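Local coordinates for Glyoxalase/bleomycin resistance protein/dioxygenase (Nostoc punctiforme PCC 73102, PDB 3KOL) that binds a divalent metal, here cobalt, and belongs to the vicinal oxygen chelate superfamily, probably acting as a glyoxalase or dioxygenase, at the interface of chains A and B. Residues are numbered along the deposited sequence; one frame, centred on the assembly and turned at random. Chains: chain A/B, Glyoxalase/bleomycin resistance protein/dioxygenase.

Contact 1: the interface of chains A and B. Residues chain A 99-101, 147; chain B 22-24, 78.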
loop_
_atom_site.group_PDB
_atom_site.type_symbol
_atom_site.label_atom_id
_atom_site.label_comp_id
_atom_site.label_asym_id
_atom_site.label_seq_id
_atom_site.Cartn_x
_atom_site.Cartn_y
_atom_site.Cartn_z
ATOM N N HIS A 99 -0.321 7.241 2.515
ATOM C CA HIS A 99 0.702 6.642 3.365
ATOM C C HIS A 99 0.516 5.148 3.531
ATOM O O HIS A 99 -0.534 4.593 3.205
ATOM C CB HIS A 99 0.791 7.327 4.746
ATOM C CG HIS A 99 -0.418 7.155 5.615
ATOM N ND1 HIS A 99 -1.512 7.990 5.544
ATOM C CD2 HIS A 99 -0.672 6.290 6.628
ATOM C CE1 HIS A 99 -2.383 7.654 6.480
ATOM N NE2 HIS A 99 -1.898 6.626 7.151
ATOM N N LEU A 100 1.568 4.498 4.006
ATOM C CA LEU A 100 1.571 3.062 4.236
ATOM C C LEU A 100 1.893 2.897 5.718
ATOM O O LEU A 100 2.892 3.432 6.200
ATOM C CB LEU A 100 2.653 2.391 3.380
ATOM C CG LEU A 100 2.939 0.919 3.690
ATOM C CD1 LEU A 100 1.685 0.078 3.452
ATOM C CD2 LEU A 100 4.084 0.433 2.815
ATOM N N ALA A 101 1.055 2.165 6.440
ATOM C CA ALA A 101 1.269 1.985 7.867
ATOM C C ALA A 101 1.556 0.552 8.276
ATOM O O ALA A 101 0.885 -0.386 7.841
ATOM C CB ALA A 101 0.060 2.520 8.642
ATOM N N GLU A 147 3.994 5.169 8.208
ATOM C CA GLU A 147 3.475 5.298 9.557
ATOM C C GLU A 147 3.774 4.019 10.309
ATOM O O GLU A 147 3.678 2.932 9.753
ATOM C CB GLU A 147 1.956 5.519 9.542
ATOM C CG GLU A 147 1.280 5.385 10.915
ATOM C CD GLU A 147 -0.236 5.465 10.829
ATOM O OE1 GLU A 147 -0.742 5.812 9.745
ATOM O OE2 GLU A 147 -0.917 5.200 11.849
ATOM N N HIS B 22 -2.456 -0.773 7.404
ATOM C CA HIS B 22 -3.325 -0.131 6.428
ATOM C C HIS B 22 -2.551 0.658 5.382
ATOM O O HIS B 22 -1.396 1.021 5.593
ATOM C CB HIS B 22 -4.354 0.794 7.110
ATOM C CG HIS B 22 -3.763 1.948 7.868
ATOM N ND1 HIS B 22 -3.431 1.869 9.204
ATOM C CD2 HIS B 22 -3.506 3.224 7.494
ATOM C CE1 HIS B 22 -3.004 3.048 9.621
ATOM N NE2 HIS B 22 -3.039 3.887 8.604
ATOM N N ILE B 23 -3.181 0.866 4.229
ATOM C CA ILE B 23 -2.596 1.679 3.173
ATOM C C ILE B 23 -3.652 2.759 2.982
ATOM O O ILE B 23 -4.840 2.458 2.856
ATOM C CB ILE B 23 -2.389 0.905 1.852
ATOM C CG1 ILE B 23 -1.863 1.868 0.782
ATOM C CG2 ILE B 23 -3.679 0.259 1.403
ATOM C CD1 ILE B 23 -1.434 1.193 -0.489
ATOM N N ALA B 24 -3.232 4.014 2.997
ATOM C CA ALA B 24 -4.168 5.116 2.855
ATOM C C ALA B 24 -4.051 5.782 1.499
ATOM O O ALA B 24 -2.954 5.967 0.971
ATOM C CB ALA B 24 -3.932 6.143 3.959
ATOM N N PHE B 78 -9.337 8.759 2.139
ATOM C CA PHE B 78 -9.462 10.089 2.713
ATOM C C PHE B 78 -10.003 11.030 1.652
ATOM O O PHE B 78 -9.366 11.244 0.627
ATOM C CB PHE B 78 -8.092 10.577 3.200
ATOM C CG PHE B 78 -7.639 9.926 4.475
ATOM C CD1 PHE B 78 -8.037 10.438 5.706
ATOM C CD2 PHE B 78 -6.847 8.781 4.451
ATOM C CE1 PHE B 78 -7.659 9.822 6.894
ATOM C CE2 PHE B 78 -6.461 8.153 5.639
ATOM C CZ PHE B 78 -6.868 8.675 6.860
#
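A:His99, A:Leu100 and A:Ala101 pair antiparallel with B:Ala24, B:Ile23 and B:His22, joining strand 96-104 of chain A to strand 17-27 of chain B. Two backbone bonds carry the pairing: B:Ala24 N donates to A:His99 O over 2.8 Å, and A:Ala101 N donates to B:His22 O, also 2.8 Å. Both N-H groups point almost straight at their acceptors, 176° and 165° at the hydrogen. The flanking bonds, A:His99 N to B:Ala24 O and B:His22 N to A:Ala101 O, are weak.

Ring packing repeats this reciprocity. Each histidine has CG between its backbone N and carbonyl carbon (chi1 66° for A:His99), which lays the ring against the methyl of the partner strand. B:Ala24 CB sits over one face of A:His99, toward the rim, 3.6 Å from the ring centre, and A:Ala101 CB is placed likewise on B:His22 at 3.4 Å. The two imidazole planes stand nearly perpendicular, and the rings approach through their NE2 corners.

Metal-site geometry forms the third group. A:His99 and A:Glu147 are cobalt ligands, and B:His22 probably contributes from the second subunit, since its NE2 converges with their donor atoms at a spacing that suits ligands of one metal. The carboxylate of A:Glu147 crosses the B:His22 ring steeply, and its extended chain brings OE1 to 3.2 Å from B:His22 NE2. A:His99 NE2 comes to the same B:His22 NE2 at 3.3 Å.

Contact 2: the interface of chains A and B. Residues chain A 83-86, 142; chain B 94-96.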
loop_
_atom_site.group_PDB
_atom_site.type_symbol
_atom_site.label_atom_id
_atom_site.label_comp_id
_atom_site.label_asym_id
_atom_site.label_seq_id
_atom_site.Cartn_x
_atom_site.Cartn_y
_atom_site.Cartn_z
ATOM N N LEU A 83 13.240 8.611 -12.750
ATOM C CA LEU A 83 11.934 9.182 -12.447
ATOM C C LEU A 83 12.047 10.260 -11.380
ATOM O O LEU A 83 13.006 10.287 -10.608
ATOM C CB LEU A 83 10.963 8.094 -11.978
ATOM C CG LEU A 83 10.529 7.083 -13.041
ATOM C CD1 LEU A 83 9.502 6.121 -12.448
ATOM C CD2 LEU A 83 9.930 7.820 -14.232
ATOM N N SER A 84 11.063 11.151 -11.352
ATOM C CA SER A 84 11.024 12.236 -10.384
ATOM C C SER A 84 9.839 12.037 -9.443
ATOM O O SER A 84 8.891 11.334 -9.774
ATOM C CB SER A 84 10.856 13.583 -11.101
ATOM O OG SER A 84 11.887 13.805 -12.050
ATOM N N PRO A 85 9.891 12.635 -8.245
ATOM C CA PRO A 85 8.765 12.478 -7.325
ATOM C C PRO A 85 7.666 13.420 -7.819
ATOM O O PRO A 85 7.934 14.318 -8.623
ATOM C CB PRO A 85 9.356 12.917 -5.988
ATOM C CG PRO A 85 10.340 13.977 -6.400
ATOM C CD PRO A 85 11.010 13.342 -7.595
ATOM N N PRO A 86 6.415 13.223 -7.369
ATOM C CA PRO A 86 5.353 14.122 -7.834
ATOM C C PRO A 86 5.696 15.584 -7.540
ATOM O O PRO A 86 5.275 16.488 -8.260
ATOM C CB PRO A 86 4.119 13.624 -7.077
ATOM C CG PRO A 86 4.689 12.961 -5.863
ATOM C CD PRO A 86 5.892 12.238 -6.409
ATOM N N ASP A 142 12.348 8.670 -0.857
ATOM C CA ASP A 142 11.727 9.326 -2.006
ATOM C C ASP A 142 10.627 10.305 -1.623
ATOM O O ASP A 142 10.075 10.991 -2.483
ATOM C CB ASP A 142 11.161 8.276 -2.965
ATOM C CG ASP A 142 12.248 7.477 -3.653
ATOM O OD1 ASP A 142 12.911 8.039 -4.549
ATOM O OD2 ASP A 142 12.450 6.297 -3.294
ATOM N N PHE B 94 6.005 8.386 -11.578
ATOM C CA PHE B 94 6.846 9.138 -10.646
ATOM C C PHE B 94 7.417 8.170 -9.621
ATOM O O PHE B 94 7.068 6.992 -9.613
ATOM C CB PHE B 94 6.013 10.167 -9.875
ATOM C CG PHE B 94 5.342 11.197 -10.736
ATOM C CD1 PHE B 94 6.058 12.274 -11.248
ATOM C CD2 PHE B 94 3.983 11.103 -11.018
ATOM C CE1 PHE B 94 5.427 13.250 -12.030
ATOM C CE2 PHE B 94 3.345 12.070 -11.797
ATOM C CZ PHE B 94 4.071 13.146 -12.302
ATOM N N THR B 95 8.286 8.675 -8.751
ATOM C CA THR B 95 8.825 7.845 -7.685
ATOM C C THR B 95 7.685 7.766 -6.667
ATOM O O THR B 95 6.641 8.402 -6.859
ATOM C CB THR B 95 10.064 8.482 -7.021
ATOM O OG1 THR B 95 9.758 9.818 -6.609
ATOM C CG2 THR B 95 11.239 8.499 -7.992
ATOM N N ARG B 96 7.893 6.996 -5.600
ATOM C CA ARG B 96 6.902 6.777 -4.541
ATOM C C ARG B 96 5.918 5.666 -4.945
ATOM O O ARG B 96 6.297 4.767 -5.694
ATOM C CB ARG B 96 6.176 8.085 -4.178
ATOM C CG ARG B 96 7.121 9.149 -3.590
ATOM C CD ARG B 96 6.412 10.476 -3.312
ATOM N NE ARG B 96 7.366 11.533 -2.979
ATOM C CZ ARG B 96 7.058 12.823 -2.864
ATOM N NH1 ARG B 96 5.808 13.237 -3.053
ATOM N NH2 ARG B 96 8.009 13.704 -2.566
HETATM O O HOH W 1 12.297 10.470 -5.595
HETATM O O HOH W 2 10.917 14.123 -2.282
#
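B:Phe94, B:Thr95 and A:Pro86 bury the most surface here, in a loop-to-loop clasp where the segment leading into strand 96-104 of chain B runs along the loop A:Leu83 to A:Pro86. Over one face of the B:Phe94 ring, toward its rim, lies A:Pro86 CA, 3.9 Å from ring atom CD1. The carbonyl oxygen of A:Ser84 sits at the edge of that ring, in its plane.

B:Thr95 uses its backbone and both side-chain branches. Its N donates to A:Ser84 O at 2.9 Å, approaching from above the carbonyl plane, 51° out of it. With OG1 between the backbone N and the carbonyl carbon (chi1 53°), the hydroxyl reaches water 1 at 2.8 Å, and that water continues to the A:Asp142 carboxylate oxygen OD1 over 2.7 Å. The methyl CG2 faces A:Leu83, lying against its carbonyl oxygen and CB.

A:Pro86 crosses the B:Arg96 side chain, its CD packing 3.6 Å from the arginine CD, while A:Pro85 CB rests over one face of the guanidinium near the rim. The arginine chain, extended from CG to NE, spans to the main chain of A:Asp142; the carboxylate does not touch the charged group. Main-chain acceptors and waters thus probably secure the start of strand 96-104 against the partner. Water 2 joins B:Arg96 NH2 to the same carbonyl. The direct bond from B:Arg96 NE to A:Asp142 O is 2.8 Å long and nearly straight, 173° at the hydrogen, with the acceptor in the guanidinium plane.

Contact 3: the interface of chains A and B. Residues chain A 24-25, 97-98, 144; chain B 24-25, 97, 144.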
loop_
_atom_site.group_PDB
_atom_site.type_symbol
_atom_site.label_atom_id
_atom_site.label_comp_id
_atom_site.label_asym_id
_atom_site.label_seq_id
_atom_site.Cartn_x
_atom_site.Cartn_y
_atom_site.Cartn_z
ATOM N N ALA A 24 3.672 -1.848 -4.318
ATOM C CA ALA A 24 4.895 -1.537 -5.037
ATOM C C ALA A 24 5.215 -0.056 -4.990
ATOM O O ALA A 24 4.328 0.791 -5.091
ATOM C CB ALA A 24 4.775 -1.995 -6.488
ATOM N N LEU A 25 6.498 0.240 -4.822
ATOM C CA LEU A 25 6.980 1.606 -4.771
ATOM C C LEU A 25 8.086 1.763 -5.805
ATOM O O LEU A 25 8.831 0.820 -6.070
ATOM C CB LEU A 25 7.563 1.933 -3.388
ATOM C CG LEU A 25 6.758 1.691 -2.105
ATOM C CD1 LEU A 25 7.576 2.168 -0.902
ATOM C CD2 LEU A 25 5.435 2.433 -2.160
ATOM N N ALA A 97 -1.971 7.577 -3.631
ATOM C CA ALA A 97 -1.315 7.107 -2.399
ATOM C C ALA A 97 -0.957 8.195 -1.390
ATOM O O ALA A 97 -0.298 9.177 -1.724
ATOM C CB ALA A 97 -0.067 6.282 -2.742
ATOM N N TYR A 98 -1.388 7.989 -0.148
ATOM C CA TYR A 98 -1.163 8.927 0.956
ATOM C C TYR A 98 -0.076 8.386 1.887
ATOM O O TYR A 98 0.969 9.006 2.047
ATOM C CB TYR A 98 -2.498 9.132 1.683
ATOM C CG TYR A 98 -2.492 9.972 2.943
ATOM C CD1 TYR A 98 -1.436 10.827 3.254
ATOM C CD2 TYR A 98 -3.582 9.923 3.815
ATOM C CE1 TYR A 98 -1.466 11.612 4.411
ATOM C CE2 TYR A 98 -3.622 10.703 4.963
ATOM C CZ TYR A 98 -2.563 11.544 5.255
ATOM O OH TYR A 98 -2.612 12.318 6.389
ATOM N N PHE A 144 7.882 9.292 0.289
ATOM C CA PHE A 144 6.625 8.578 0.525
ATOM C C PHE A 144 6.456 8.428 2.033
ATOM O O PHE A 144 7.357 7.949 2.722
ATOM C CB PHE A 144 6.645 7.196 -0.132
ATOM C CG PHE A 144 5.368 6.428 0.048
ATOM C CD1 PHE A 144 4.174 6.922 -0.463
ATOM C CD2 PHE A 144 5.352 5.227 0.750
ATOM C CE1 PHE A 144 2.976 6.232 -0.275
ATOM C CE2 PHE A 144 4.160 4.526 0.945
ATOM C CZ PHE A 144 2.971 5.029 0.433
ATOM N N ALA B 24 -3.232 4.014 2.997
ATOM C CA ALA B 24 -4.168 5.116 2.855
ATOM C C ALA B 24 -4.051 5.782 1.499
ATOM O O ALA B 24 -2.954 5.967 0.971
ATOM C CB ALA B 24 -3.932 6.143 3.959
ATOM N N LEU B 25 -5.203 6.130 0.939
ATOM C CA LEU B 25 -5.273 6.793 -0.348
ATOM C C LEU B 25 -6.088 8.068 -0.188
ATOM O O LEU B 25 -7.014 8.119 0.621
ATOM C CB LEU B 25 -5.970 5.903 -1.388
ATOM C CG LEU B 25 -5.507 4.463 -1.646
ATOM C CD1 LEU B 25 -6.352 3.858 -2.772
ATOM C CD2 LEU B 25 -4.039 4.439 -2.029
ATOM N N ALA B 97 4.673 5.714 -4.471
ATOM C CA ALA B 97 3.703 4.645 -4.765
ATOM C C ALA B 97 3.502 4.329 -6.244
ATOM O O ALA B 97 3.223 5.215 -7.049
ATOM C CB ALA B 97 2.351 4.957 -4.109
ATOM N N PHE B 144 -4.798 5.879 -9.537
ATOM C CA PHE B 144 -3.862 5.018 -8.812
ATOM C C PHE B 144 -4.010 3.605 -9.368
ATOM O O PHE B 144 -5.118 3.071 -9.440
ATOM C CB PHE B 144 -4.163 5.015 -7.312
ATOM C CG PHE B 144 -3.213 4.174 -6.511
ATOM C CD1 PHE B 144 -1.857 4.476 -6.486
ATOM C CD2 PHE B 144 -3.667 3.065 -5.805
ATOM C CE1 PHE B 144 -0.961 3.683 -5.769
ATOM C CE2 PHE B 144 -2.781 2.262 -5.083
ATOM C CZ PHE B 144 -1.426 2.571 -5.066
#
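A:Tyr98 meets B:Ala24 through both its backbone and the root of its side chain. Its N donates to B:Ala24 O at 2.8 Å, with the donor tilted 30° from the carbonyl plane. Along the side chain, CB lies 3.3 Å from the same carbonyl oxygen. CG, anti to the backbone N (chi1 175°), turns the ring across the line of the partner strand, with its CD2 edge toward the methyl CB of B:Ala24 at 3.8 Å. CD2 is the last atom of the side chain with a partner across this contact.

At the two-fold axis, antiparallel bridges pair A:Ala97 with B:Leu25 and B:Ala97 with A:Leu25, which brings the two alanines together. The separation modelled between their methyl groups is too short to interpret. B:Leu25 CD2 packs 3.8 Å from A:Ala97 CA. That same methyl lies over one face of the B:Phe144 ring in its own subunit, toward the rim, 3.9 Å above the plane. The ring in turn directs CE1 to A:Ala97 CB at 4.1 Å, and the symmetry mate repeats the set.

Since A:Ala97 pairs with B:Leu25 and A:His99 with B:Ala24, A:Tyr98 is an extra residue, a beta-bulge, supported by its psi of -63°. The site packs small and apolar groups at the two-fold axis and is likely to fix the register of the joined strands.

Contact 3 straddles the two-fold axis and holds both copies of the antiparallel pairing of strands 96-104 and 17-27. Contact 1 continues the half in which chain A supplies strand 96-104; the C-alpha centres are about 8 Å apart and B:Ala24 is common to both. Contact 2, about 11 Å from contact 3 and 18 Å from contact 1, leads through B:Arg96 into strand 96-104 of chain B, which meets its chain A counterpart at the axis in contact 3. The chain A strand then runs on to A:His99 in contact 1. This continuity suggests that subunit pairing and metal-site geometry are coupled, consistent with a functional dimer.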